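Local coordinates for transcobalamin-1 (Homo sapiens, PDB 4KKI), which binds vitamin B12 with femtomolar affinity and shields it from stomach acid, at residues I25-L36 with C265-I276; N56-V64 with A288-F299. All coordinates share one frame; numbering follows the deposited sequence.

Four short segments of the N-terminal alpha domain meet in two pairs. From the N terminus, residues 25-36 lead into helix 37-45, and residues 56-64 follow on the next helix. More than two hundred largely helical residues later the chain returns with helix 265-277, where interaction 1 closes the first long loop, and then with helix 284-294, where interaction 2 closes the second. The segments alternate along the chain, so the two loops cross. Together they fasten the beginning of the helical barrel to its last helices. The contacts also touch each other directly: Val28 N lies 2.8 Å from Leu294 O, a probable hydrogen bond between the N-terminal loop and residues 288-299.

Interaction 1 of 2, residues I25-L36 with C265-I276; sequences ICEVSEENYIRL and CQQTLNTVLTEI
Leu273 lays its CD2 methyl between two side chains of the N-terminal segment, meeting Val28 CG2 at 3.8 Å and Leu36 CD2 at 3.9 Å. Its CG stands anti to the carbonyl carbon (chi1 -68°), which carries the branch out from helix 265-276 and into this apolar seam. Val28 suits the spot because one methyl serves two turns of the helix: the same CG2 reaches Leu269 CD1, the two side chains crossing at nearly a right angle. The other branch of Leu269, CD2, presses on the backbone at Glu27 O, 3.5 Å away, while its CB packs against Cys26 SG. One turn beyond Leu273, Ile276 sends its CG2 to Arg35 O at 3.5 Å and its CD1 towards Leu36 CD2, so both of its branches are used. Arg35 stretches across Leu273 with its chain extended from CG to NE. At 3.9 Å from Arg35 NH1, Leu273 O lies at the guanidinium edge, near its plane but too far for a hydrogen bond; the aliphatic CD of Arg35 packs by Leu273 CD1 at the exposed margin.

At the other end the contact is covalent. Cys26 SG and Cys265 SG are joined at 2.0 Å in a left-handed disulfide (chi3 -77°), and no hydrogen bond links the two segments. The bridge fixes the incoming chain to the first turn of the helix, and the leucines at one-turn spacing, Leu269 and Leu273, continue the join as a hydrophobic stripe. Such a cross-link is consistent with a secreted protein that protects its cargo in the stomach. Behind the seam, helix 284-294 packs through Leu294 on Leu36, Leu269 and Ile276, helix 37-45 meets Ile276 through Pro38 and Leu39, and helix 244-252 lies against Cys265 and Thr268.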
loop_
_atom_site.group_PDB
_atom_site.type_symbol
_atom_site.label_atom_id
_atom_site.label_comp_id
_atom_site.label_asym_id
_atom_site.label_seq_id
_atom_site.Cartn_x
_atom_site.Cartn_y
_atom_site.Cartn_z
ATOM N N ILE A 25 -16.981 0.481 -13.393
ATOM C CA ILE A 25 -17.070 0.521 -11.939
ATOM C C ILE A 25 -18.112 -0.473 -11.442
ATOM O O ILE A 25 -19.290 -0.379 -11.789
ATOM C CB ILE A 25 -17.421 1.933 -11.419
ATOM C CG1 ILE A 25 -16.428 2.964 -11.962
ATOM C CG2 ILE A 25 -17.436 1.951 -9.892
ATOM C CD1 ILE A 25 -16.691 4.378 -11.491
ATOM N N CYS A 26 -17.670 -1.439 -10.644
ATOM C CA CYS A 26 -18.590 -2.351 -9.980
ATOM C C CYS A 26 -18.387 -2.266 -8.472
ATOM O O CYS A 26 -17.382 -1.732 -8.000
ATOM C CB CYS A 26 -18.415 -3.790 -10.478
ATOM S SG CYS A 26 -16.922 -4.627 -9.909
ATOM N N GLU A 27 -19.350 -2.780 -7.718
ATOM C CA GLU A 27 -19.292 -2.700 -6.266
ATOM C C GLU A 27 -20.200 -3.736 -5.626
ATOM O O GLU A 27 -21.067 -4.311 -6.283
ATOM C CB GLU A 27 -19.679 -1.296 -5.790
ATOM C CG GLU A 27 -21.088 -0.871 -6.177
ATOM C CD GLU A 27 -21.318 0.618 -5.993
ATOM O OE1 GLU A 27 -21.742 1.027 -4.892
ATOM O OE2 GLU A 27 -21.071 1.380 -6.952
ATOM N N VAL A 28 -19.984 -3.972 -4.337
ATOM C CA VAL A 28 -20.798 -4.909 -3.581
ATOM C C VAL A 28 -22.229 -4.395 -3.460
ATOM O O VAL A 28 -22.455 -3.259 -3.041
ATOM C CB VAL A 28 -20.214 -5.127 -2.170
ATOM C CG1 VAL A 28 -21.131 -6.002 -1.342
ATOM C CG2 VAL A 28 -18.822 -5.740 -2.261
ATOM N N SER A 29 -23.191 -5.230 -3.841
ATOM C CA SER A 29 -24.600 -4.885 -3.686
ATOM C C SER A 29 -24.949 -4.737 -2.208
ATOM O O SER A 29 -24.267 -5.288 -1.343
ATOM C CB SER A 29 -25.490 -5.942 -4.343
ATOM O OG SER A 29 -25.214 -7.234 -3.829
ATOM N N GLU A 30 -26.012 -3.991 -1.921
ATOM C CA GLU A 30 -26.421 -3.740 -0.541
ATOM C C GLU A 30 -26.861 -5.016 0.172
ATOM O O GLU A 30 -26.857 -5.083 1.401
ATOM C CB GLU A 30 -27.526 -2.682 -0.480
ATOM C CG GLU A 30 -27.092 -1.304 -0.955
ATOM C CD GLU A 30 -28.013 -0.199 -0.469
ATOM O OE1 GLU A 30 -28.630 -0.367 0.604
ATOM O OE2 GLU A 30 -28.121 0.836 -1.159
ATOM N N GLU A 31 -27.241 -6.024 -0.605
ATOM C CA GLU A 31 -27.603 -7.322 -0.050
ATOM C C GLU A 31 -26.359 -8.057 0.445
ATOM O O GLU A 31 -26.412 -8.807 1.419
ATOM C CB GLU A 31 -28.335 -8.166 -1.096
ATOM C CG GLU A 31 -28.710 -9.563 -0.625
ATOM C CD GLU A 31 -29.501 -10.340 -1.660
ATOM O OE1 GLU A 31 -30.104 -9.705 -2.550
ATOM O OE2 GLU A 31 -29.516 -11.588 -1.585
ATOM N N ASN A 32 -25.235 -7.825 -0.226
ATOM C CA ASN A 32 -23.998 -8.526 0.097
ATOM C C ASN A 32 -23.049 -7.728 0.989
ATOM O O ASN A 32 -21.874 -8.073 1.112
ATOM C CB ASN A 32 -23.279 -8.954 -1.184
ATOM C CG ASN A 32 -24.126 -9.869 -2.046
ATOM O OD1 ASN A 32 -25.334 -9.986 -1.844
ATOM N ND2 ASN A 32 -23.494 -10.523 -3.014
ATOM N N TYR A 33 -23.558 -6.667 1.609
ATOM C CA TYR A 33 -22.754 -5.852 2.517
ATOM C C TYR A 33 -22.216 -6.672 3.684
ATOM O O TYR A 33 -21.168 -6.354 4.246
ATOM C CB TYR A 33 -23.561 -4.667 3.051
ATOM C CG TYR A 33 -23.509 -3.438 2.175
ATOM C CD1 TYR A 33 -22.803 -3.441 0.979
ATOM C CD2 TYR A 33 -24.155 -2.267 2.553
ATOM C CE1 TYR A 33 -22.751 -2.315 0.178
ATOM C CE2 TYR A 33 -24.108 -1.138 1.759
ATOM C CZ TYR A 33 -23.405 -1.167 0.574
ATOM O OH TYR A 33 -23.357 -0.043 -0.219
ATOM N N ILE A 34 -22.941 -7.729 4.036
ATOM C CA ILE A 34 -22.550 -8.613 5.128
ATOM C C ILE A 34 -21.197 -9.277 4.845
ATOM O O ILE A 34 -20.451 -9.603 5.768
ATOM C CB ILE A 34 -23.643 -9.682 5.404
ATOM C CG1 ILE A 34 -23.307 -10.505 6.651
ATOM C CG2 ILE A 34 -23.857 -10.576 4.185
ATOM C CD1 ILE A 34 -23.184 -9.679 7.916
ATOM N N ARG A 35 -20.877 -9.449 3.567
ATOM C CA ARG A 35 -19.609 -10.053 3.170
ATOM C C ARG A 35 -18.416 -9.153 3.485
ATOM O O ARG A 35 -17.278 -9.617 3.525
ATOM C CB ARG A 35 -19.623 -10.406 1.681
ATOM C CG ARG A 35 -20.448 -11.634 1.341
ATOM C CD ARG A 35 -20.414 -11.911 -0.151
ATOM N NE ARG A 35 -20.927 -13.237 -0.477
ATOM C CZ ARG A 35 -20.168 -14.321 -0.600
ATOM N NH1 ARG A 35 -18.856 -14.238 -0.425
ATOM N NH2 ARG A 35 -20.720 -15.489 -0.900
ATOM N N LEU A 36 -18.679 -7.870 3.709
ATOM C CA LEU A 36 -17.616 -6.923 4.035
ATOM C C LEU A 36 -17.349 -6.848 5.535
ATOM O O LEU A 36 -16.408 -6.186 5.968
ATOM C CB LEU A 36 -17.950 -5.533 3.493
ATOM C CG LEU A 36 -18.112 -5.449 1.975
ATOM C CD1 LEU A 36 -18.319 -4.010 1.537
ATOM C CD2 LEU A 36 -16.910 -6.058 1.279
ATOM N N CYS A 265 -14.935 -6.653 -14.165
ATOM C CA CYS A 265 -14.884 -6.124 -12.804
ATOM C C CYS A 265 -15.621 -7.023 -11.822
ATOM O O CYS A 265 -15.201 -7.179 -10.677
ATOM C CB CYS A 265 -15.461 -4.706 -12.752
ATOM S SG CYS A 265 -15.428 -3.940 -11.106
ATOM N N GLN A 266 -16.721 -7.613 -12.276
ATOM C CA GLN A 266 -17.535 -8.455 -11.411
ATOM C C GLN A 266 -16.785 -9.712 -10.976
ATOM O O GLN A 266 -16.871 -10.121 -9.818
ATOM C CB GLN A 266 -18.849 -8.827 -12.101
ATOM C CG GLN A 266 -19.882 -9.419 -11.161
ATOM C CD GLN A 266 -20.313 -8.442 -10.082
ATOM O OE1 GLN A 266 -20.347 -8.781 -8.899
ATOM N NE2 GLN A 266 -20.649 -7.221 -10.488
ATOM N N GLN A 267 -16.048 -10.321 -11.901
ATOM C CA GLN A 267 -15.259 -11.506 -11.576
ATOM C C GLN A 267 -14.191 -11.163 -10.544
ATOM O O GLN A 267 -14.010 -11.883 -9.562
ATOM C CB GLN A 267 -14.603 -12.090 -12.829
ATOM C CG GLN A 267 -13.814 -13.365 -12.562
ATOM C CD GLN A 267 -12.710 -13.598 -13.574
ATOM O OE1 GLN A 267 -12.347 -12.700 -14.334
ATOM N NE2 GLN A 267 -12.165 -14.810 -13.586
ATOM N N THR A 268 -13.492 -10.055 -10.777
ATOM C CA THR A 268 -12.488 -9.559 -9.841
ATOM C C THR A 268 -13.102 -9.332 -8.462
ATOM O O THR A 268 -12.555 -9.768 -7.449
ATOM C CB THR A 268 -11.859 -8.243 -10.339
ATOM O OG1 THR A 268 -11.111 -8.488 -11.537
ATOM C CG2 THR A 268 -10.934 -7.660 -9.287
ATOM N N LEU A 269 -14.246 -8.657 -8.438
ATOM C CA LEU A 269 -14.974 -8.400 -7.200
ATOM C C LEU A 269 -15.355 -9.694 -6.480
ATOM O O LEU A 269 -15.146 -9.824 -5.273
ATOM C CB LEU A 269 -16.230 -7.570 -7.492
ATOM C CG LEU A 269 -17.200 -7.318 -6.338
ATOM C CD1 LEU A 269 -16.528 -6.529 -5.228
ATOM C CD2 LEU A 269 -18.437 -6.592 -6.839
ATOM N N ASN A 270 -15.905 -10.649 -7.227
ATOM C CA ASN A 270 -16.323 -11.930 -6.662
ATOM C C ASN A 270 -15.173 -12.716 -6.039
ATOM O O ASN A 270 -15.305 -13.269 -4.947
ATOM C CB ASN A 270 -17.029 -12.787 -7.719
ATOM C CG ASN A 270 -18.376 -12.221 -8.127
ATOM O OD1 ASN A 270 -18.981 -11.439 -7.394
ATOM N ND2 ASN A 270 -18.854 -12.619 -9.300
ATOM N N THR A 271 -14.048 -12.761 -6.742
ATOM C CA THR A 271 -12.859 -13.441 -6.244
ATOM C C THR A 271 -12.360 -12.799 -4.950
ATOM O O THR A 271 -11.996 -13.495 -4.002
ATOM C CB THR A 271 -11.738 -13.441 -7.296
ATOM O OG1 THR A 271 -12.175 -14.165 -8.454
ATOM C CG2 THR A 271 -10.481 -14.092 -6.745
ATOM N N VAL A 272 -12.360 -11.469 -4.911
ATOM C CA VAL A 272 -11.956 -10.749 -3.708
ATOM C C VAL A 272 -12.883 -11.075 -2.534
ATOM O O VAL A 272 -12.417 -11.341 -1.425
ATOM C CB VAL A 272 -11.903 -9.225 -3.946
ATOM C CG1 VAL A 272 -11.675 -8.480 -2.635
ATOM C CG2 VAL A 272 -10.811 -8.889 -4.950
ATOM N N LEU A 273 -14.190 -11.073 -2.787
ATOM C CA LEU A 273 -15.169 -11.394 -1.748
ATOM C C LEU A 273 -14.947 -12.801 -1.199
ATOM O O LEU A 273 -15.116 -13.048 -0.004
ATOM C CB LEU A 273 -16.599 -11.252 -2.280
ATOM C CG LEU A 273 -17.071 -9.834 -2.616
ATOM C CD1 LEU A 273 -18.458 -9.860 -3.245
ATOM C CD2 LEU A 273 -17.060 -8.950 -1.376
ATOM N N THR A 274 -14.563 -13.719 -2.078
ATOM C CA THR A 274 -14.250 -15.082 -1.670
ATOM C C THR A 274 -13.040 -15.090 -0.744
ATOM O O THR A 274 -13.023 -15.797 0.262
ATOM C CB THR A 274 -13.961 -15.976 -2.882
ATOM O OG1 THR A 274 -15.111 -16.010 -3.734
ATOM C CG2 THR A 274 -13.624 -17.388 -2.433
ATOM N N GLU A 275 -12.033 -14.293 -1.092
ATOM C CA GLU A 275 -10.826 -14.178 -0.281
ATOM C C GLU A 275 -11.143 -13.661 1.119
ATOM O O GLU A 275 -10.604 -14.158 2.106
ATOM C CB GLU A 275 -9.810 -13.253 -0.956
ATOM C CG GLU A 275 -9.326 -13.724 -2.319
ATOM C CD GLU A 275 -8.290 -14.827 -2.231
ATOM O OE1 GLU A 275 -8.628 -15.937 -1.768
ATOM O OE2 GLU A 275 -7.132 -14.580 -2.627
ATOM N N ILE A 276 -12.015 -12.658 1.194
ATOM C CA ILE A 276 -12.417 -12.073 2.471
ATOM C C ILE A 276 -13.032 -13.118 3.396
ATOM O O ILE A 276 -12.686 -13.198 4.575
ATOM C CB ILE A 276 -13.428 -10.927 2.276
ATOM C CG1 ILE A 276 -12.808 -9.802 1.446
ATOM C CG2 ILE A 276 -13.899 -10.392 3.622
ATOM C CD1 ILE A 276 -13.768 -8.673 1.143
#

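Interaction 2 of 2, residues N56-V64 with A288-F299; sequences NVVLSLKLV and AQVLPALMGKTF
Asn56 meets Ala288 through its backbone, with Asn56 O 3.6 Å from Ala288 CB. The alanine methyl is small enough to let two nearly parallel helices draw close: the axes of segments 56-63 and 288-294 run 9° apart in direction and come within 8.4 Å. Val57 adds its CA and CG2 to the same methyl. Leu59 turns CD2 to Phe299 CZ, coming obliquely to the ring. Ser60 makes the polar link: its OG donates to Ala288 O at 2.7 Å, in the carbonyl plane and on a lone pair. The hydroxyl lies anti to the backbone N (chi1 173°), a setting that carries it across to the other helix. Four residues on from Ala288 stands Pro292, which has no N-H to give that carbonyl, and the serine fills the gap in the helical bonding. Replacing Ser60 by alanine is likely to leave Ala288 O, beside the proline kink, without this donor and to thin the packing against Leu291 CB. Both helices belong to the alpha6-alpha6 barrel, which shares the cobalamin site with the C-terminal beta domain; Gln289, the residue after Ala288, binds the cobalamin.

Leu61 reaches back with CD2 to Leu291 CD2. Leu63 then wedges in: its CD2 meets Phe299 CD1 at 3.5 Å, in the ring plane at the edge, and also rests on Pro292 CB. Leu63 O lies 3.5 Å from Lys297 CG, so the lysine contributes its aliphatic stem while its amine leads away. Val64 spreads its two methyls, CG1 onto Met295 CB at 3.6 Å and CG2 onto Leu291 CD2. Opposite, a Schellman motif ends the helix, Lys297 N bonding to Pro292 O and Gly296 N to Ala293 O, with Gly296 taking the positive phi (75°) for which a residue without a side chain is suited.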
loop_
_atom_site.group_PDB
_atom_site.type_symbol
_atom_site.label_atom_id
_atom_site.label_comp_id
_atom_site.label_asym_id
_atom_site.label_seq_id
_atom_site.Cartn_x
_atom_site.Cartn_y
_atom_site.Cartn_z
ATOM N N ASN A 56 -4.441 4.852 7.864
ATOM C CA ASN A 56 -4.943 4.127 6.701
ATOM C C ASN A 56 -6.345 3.570 6.935
ATOM O O ASN A 56 -7.191 3.581 6.041
ATOM C CB ASN A 56 -3.985 2.994 6.330
ATOM C CG ASN A 56 -3.628 2.117 7.518
ATOM O OD1 ASN A 56 -4.120 2.323 8.630
ATOM N ND2 ASN A 56 -2.773 1.127 7.285
ATOM N N VAL A 57 -6.578 3.088 8.150
ATOM C CA VAL A 57 -7.851 2.493 8.524
ATOM C C VAL A 57 -8.979 3.523 8.481
ATOM O O VAL A 57 -10.024 3.291 7.868
ATOM C CB VAL A 57 -7.764 1.869 9.931
ATOM C CG1 VAL A 57 -9.139 1.475 10.437
ATOM C CG2 VAL A 57 -6.817 0.675 9.920
ATOM N N VAL A 58 -8.757 4.665 9.125
ATOM C CA VAL A 58 -9.756 5.726 9.179
ATOM C C VAL A 58 -10.002 6.322 7.791
ATOM O O VAL A 58 -11.145 6.588 7.419
ATOM C CB VAL A 58 -9.366 6.829 10.197
ATOM C CG1 VAL A 58 -10.247 8.059 10.037
ATOM C CG2 VAL A 58 -9.452 6.290 11.621
ATOM N N LEU A 59 -8.931 6.515 7.026
ATOM C CA LEU A 59 -9.045 6.974 5.643
ATOM C C LEU A 59 -9.955 6.052 4.838
ATOM O O LEU A 59 -10.847 6.509 4.127
ATOM C CB LEU A 59 -7.667 7.041 4.980
ATOM C CG LEU A 59 -7.636 7.227 3.458
ATOM C CD1 LEU A 59 -8.396 8.473 3.031
ATOM C CD2 LEU A 59 -6.202 7.283 2.950
ATOM N N SER A 60 -9.717 4.752 4.967
ATOM C CA SER A 60 -10.491 3.740 4.263
ATOM C C SER A 60 -11.974 3.820 4.617
ATOM O O SER A 60 -12.837 3.786 3.739
ATOM C CB SER A 60 -9.945 2.351 4.605
ATOM O OG SER A 60 -10.764 1.328 4.075
ATOM N N LEU A 61 -12.260 3.933 5.908
ATOM C CA LEU A 61 -13.632 3.975 6.402
ATOM C C LEU A 61 -14.376 5.243 5.991
ATOM O O LEU A 61 -15.519 5.180 5.533
ATOM C CB LEU A 61 -13.646 3.822 7.924
ATOM C CG LEU A 61 -13.199 2.443 8.415
ATOM C CD1 LEU A 61 -12.951 2.445 9.912
ATOM C CD2 LEU A 61 -14.237 1.396 8.042
ATOM N N LYS A 62 -13.731 6.393 6.159
ATOM C CA LYS A 62 -14.360 7.670 5.829
ATOM C C LYS A 62 -14.662 7.753 4.336
ATOM O O LYS A 62 -15.636 8.380 3.918
ATOM C CB LYS A 62 -13.479 8.842 6.277
ATOM C CG LYS A 62 -13.264 8.905 7.786
ATOM C CD LYS A 62 -13.643 10.261 8.361
ATOM C CE LYS A 62 -12.719 11.360 7.865
ATOM N NZ LYS A 62 -13.089 12.681 8.448
ATOM N N LEU A 63 -13.828 7.092 3.542
ATOM C CA LEU A 63 -13.976 7.082 2.094
ATOM C C LEU A 63 -15.259 6.379 1.647
ATOM O O LEU A 63 -15.828 6.712 0.607
ATOM C CB LEU A 63 -12.758 6.413 1.461
ATOM C CG LEU A 63 -12.443 6.790 0.018
ATOM C CD1 LEU A 63 -12.422 8.301 -0.148
ATOM C CD2 LEU A 63 -11.108 6.190 -0.365
ATOM N N VAL A 64 -15.714 5.411 2.436
ATOM C CA VAL A 64 -16.954 4.704 2.132
ATOM C C VAL A 64 -18.101 5.158 3.040
ATOM O O VAL A 64 -19.108 4.465 3.185
ATOM C CB VAL A 64 -16.773 3.172 2.207
ATOM C CG1 VAL A 64 -15.690 2.727 1.236
ATOM C CG2 VAL A 64 -16.423 2.737 3.620
ATOM N N ALA A 288 -7.895 -2.285 4.988
ATOM C CA ALA A 288 -8.082 -0.868 4.703
ATOM C C ALA A 288 -7.913 -0.543 3.222
ATOM O O ALA A 288 -8.673 0.247 2.662
ATOM C CB ALA A 288 -7.131 -0.024 5.543
ATOM N N GLN A 289 -6.921 -1.151 2.582
ATOM C CA GLN A 289 -6.622 -0.815 1.192
ATOM C C GLN A 289 -7.627 -1.390 0.198
ATOM O O GLN A 289 -7.820 -0.834 -0.882
ATOM C CB GLN A 289 -5.202 -1.243 0.822
ATOM C CG GLN A 289 -4.131 -0.455 1.541
ATOM C CD GLN A 289 -2.734 -0.813 1.078
ATOM O OE1 GLN A 289 -1.800 -0.023 1.224
ATOM N NE2 GLN A 289 -2.583 -2.006 0.517
ATOM N N VAL A 290 -8.270 -2.495 0.563
ATOM C CA VAL A 290 -9.183 -3.169 -0.357
ATOM C C VAL A 290 -10.612 -2.617 -0.281
ATOM O O VAL A 290 -11.348 -2.650 -1.267
ATOM C CB VAL A 290 -9.192 -4.705 -0.141
ATOM C CG1 VAL A 290 -9.978 -5.080 1.112
ATOM C CG2 VAL A 290 -9.766 -5.411 -1.358
ATOM N N LEU A 291 -10.982 -2.085 0.880
ATOM C CA LEU A 291 -12.361 -1.669 1.146
ATOM C C LEU A 291 -12.994 -0.635 0.191
ATOM O O LEU A 291 -14.111 -0.853 -0.278
ATOM C CB LEU A 291 -12.522 -1.221 2.607
ATOM C CG LEU A 291 -13.919 -0.744 3.010
ATOM C CD1 LEU A 291 -14.926 -1.882 2.898
ATOM C CD2 LEU A 291 -13.914 -0.154 4.420
ATOM N N PRO A 292 -12.303 0.494 -0.085
ATOM C CA PRO A 292 -12.950 1.536 -0.900
ATOM C C PRO A 292 -13.462 1.050 -2.257
ATOM O O PRO A 292 -14.603 1.344 -2.621
ATOM C CB PRO A 292 -11.833 2.563 -1.098
ATOM C CG PRO A 292 -10.973 2.403 0.103
ATOM C CD PRO A 292 -10.975 0.928 0.389
ATOM N N ALA A 293 -12.630 0.309 -2.982
ATOM C CA ALA A 293 -12.996 -0.188 -4.303
ATOM C C ALA A 293 -14.218 -1.098 -4.252
ATOM O O ALA A 293 -15.067 -1.054 -5.139
ATOM C CB ALA A 293 -11.820 -0.908 -4.946
ATOM N N LEU A 294 -14.315 -1.913 -3.204
ATOM C CA LEU A 294 -15.435 -2.842 -3.065
ATOM C C LEU A 294 -16.757 -2.101 -2.885
ATOM O O LEU A 294 -17.834 -2.675 -3.053
ATOM C CB LEU A 294 -15.203 -3.791 -1.889
ATOM C CG LEU A 294 -13.881 -4.560 -1.911
ATOM C CD1 LEU A 294 -13.752 -5.436 -0.677
ATOM C CD2 LEU A 294 -13.759 -5.388 -3.178
ATOM N N MET A 295 -16.662 -0.821 -2.540
ATOM C CA MET A 295 -17.834 0.014 -2.344
ATOM C C MET A 295 -17.944 1.016 -3.482
ATOM O O MET A 295 -18.720 1.967 -3.411
ATOM C CB MET A 295 -17.733 0.761 -1.015
ATOM C CG MET A 295 -19.045 0.873 -0.280
ATOM S SD MET A 295 -19.339 -0.587 0.723
ATOM C CE MET A 295 -18.080 -0.363 1.974
ATOM N N GLY A 296 -17.150 0.801 -4.526
ATOM C CA GLY A 296 -17.196 1.640 -5.710
ATOM C C GLY A 296 -16.554 2.998 -5.503
ATOM O O GLY A 296 -16.899 3.970 -6.173
ATOM N N LYS A 297 -15.607 3.061 -4.572
ATOM C CA LYS A 297 -14.946 4.314 -4.235
ATOM C C LYS A 297 -13.461 4.262 -4.563
ATOM O O LYS A 297 -12.849 3.193 -4.539
ATOM C CB LYS A 297 -15.134 4.626 -2.748
ATOM C CG LYS A 297 -16.579 4.878 -2.337
ATOM C CD LYS A 297 -17.078 6.207 -2.877
ATOM C CE LYS A 297 -18.510 6.476 -2.452
ATOM N NZ LYS A 297 -19.013 7.766 -3.003
ATOM N N THR A 298 -12.889 5.419 -4.880
ATOM C CA THR A 298 -11.448 5.540 -5.070
ATOM C C THR A 298 -10.934 6.726 -4.264
ATOM O O THR A 298 -11.720 7.485 -3.698
ATOM C CB THR A 298 -11.069 5.766 -6.548
ATOM O OG1 THR A 298 -11.272 7.143 -6.894
ATOM C CG2 THR A 298 -11.894 4.878 -7.470
ATOM N N PHE A 299 -9.618 6.893 -4.226
ATOM C CA PHE A 299 -9.020 8.034 -3.539
ATOM C C PHE A 299 -9.424 9.371 -4.162
ATOM O O PHE A 299 -9.285 10.418 -3.533
ATOM C CB PHE A 299 -7.495 7.912 -3.499
ATOM C CG PHE A 299 -6.985 6.938 -2.470
ATOM C CD1 PHE A 299 -7.855 6.319 -1.588
ATOM C CD2 PHE A 299 -5.635 6.652 -2.380
ATOM C CE1 PHE A 299 -7.387 5.427 -0.641
ATOM C CE2 PHE A 299 -5.159 5.764 -1.432
ATOM C CZ PHE A 299 -6.037 5.151 -0.561
#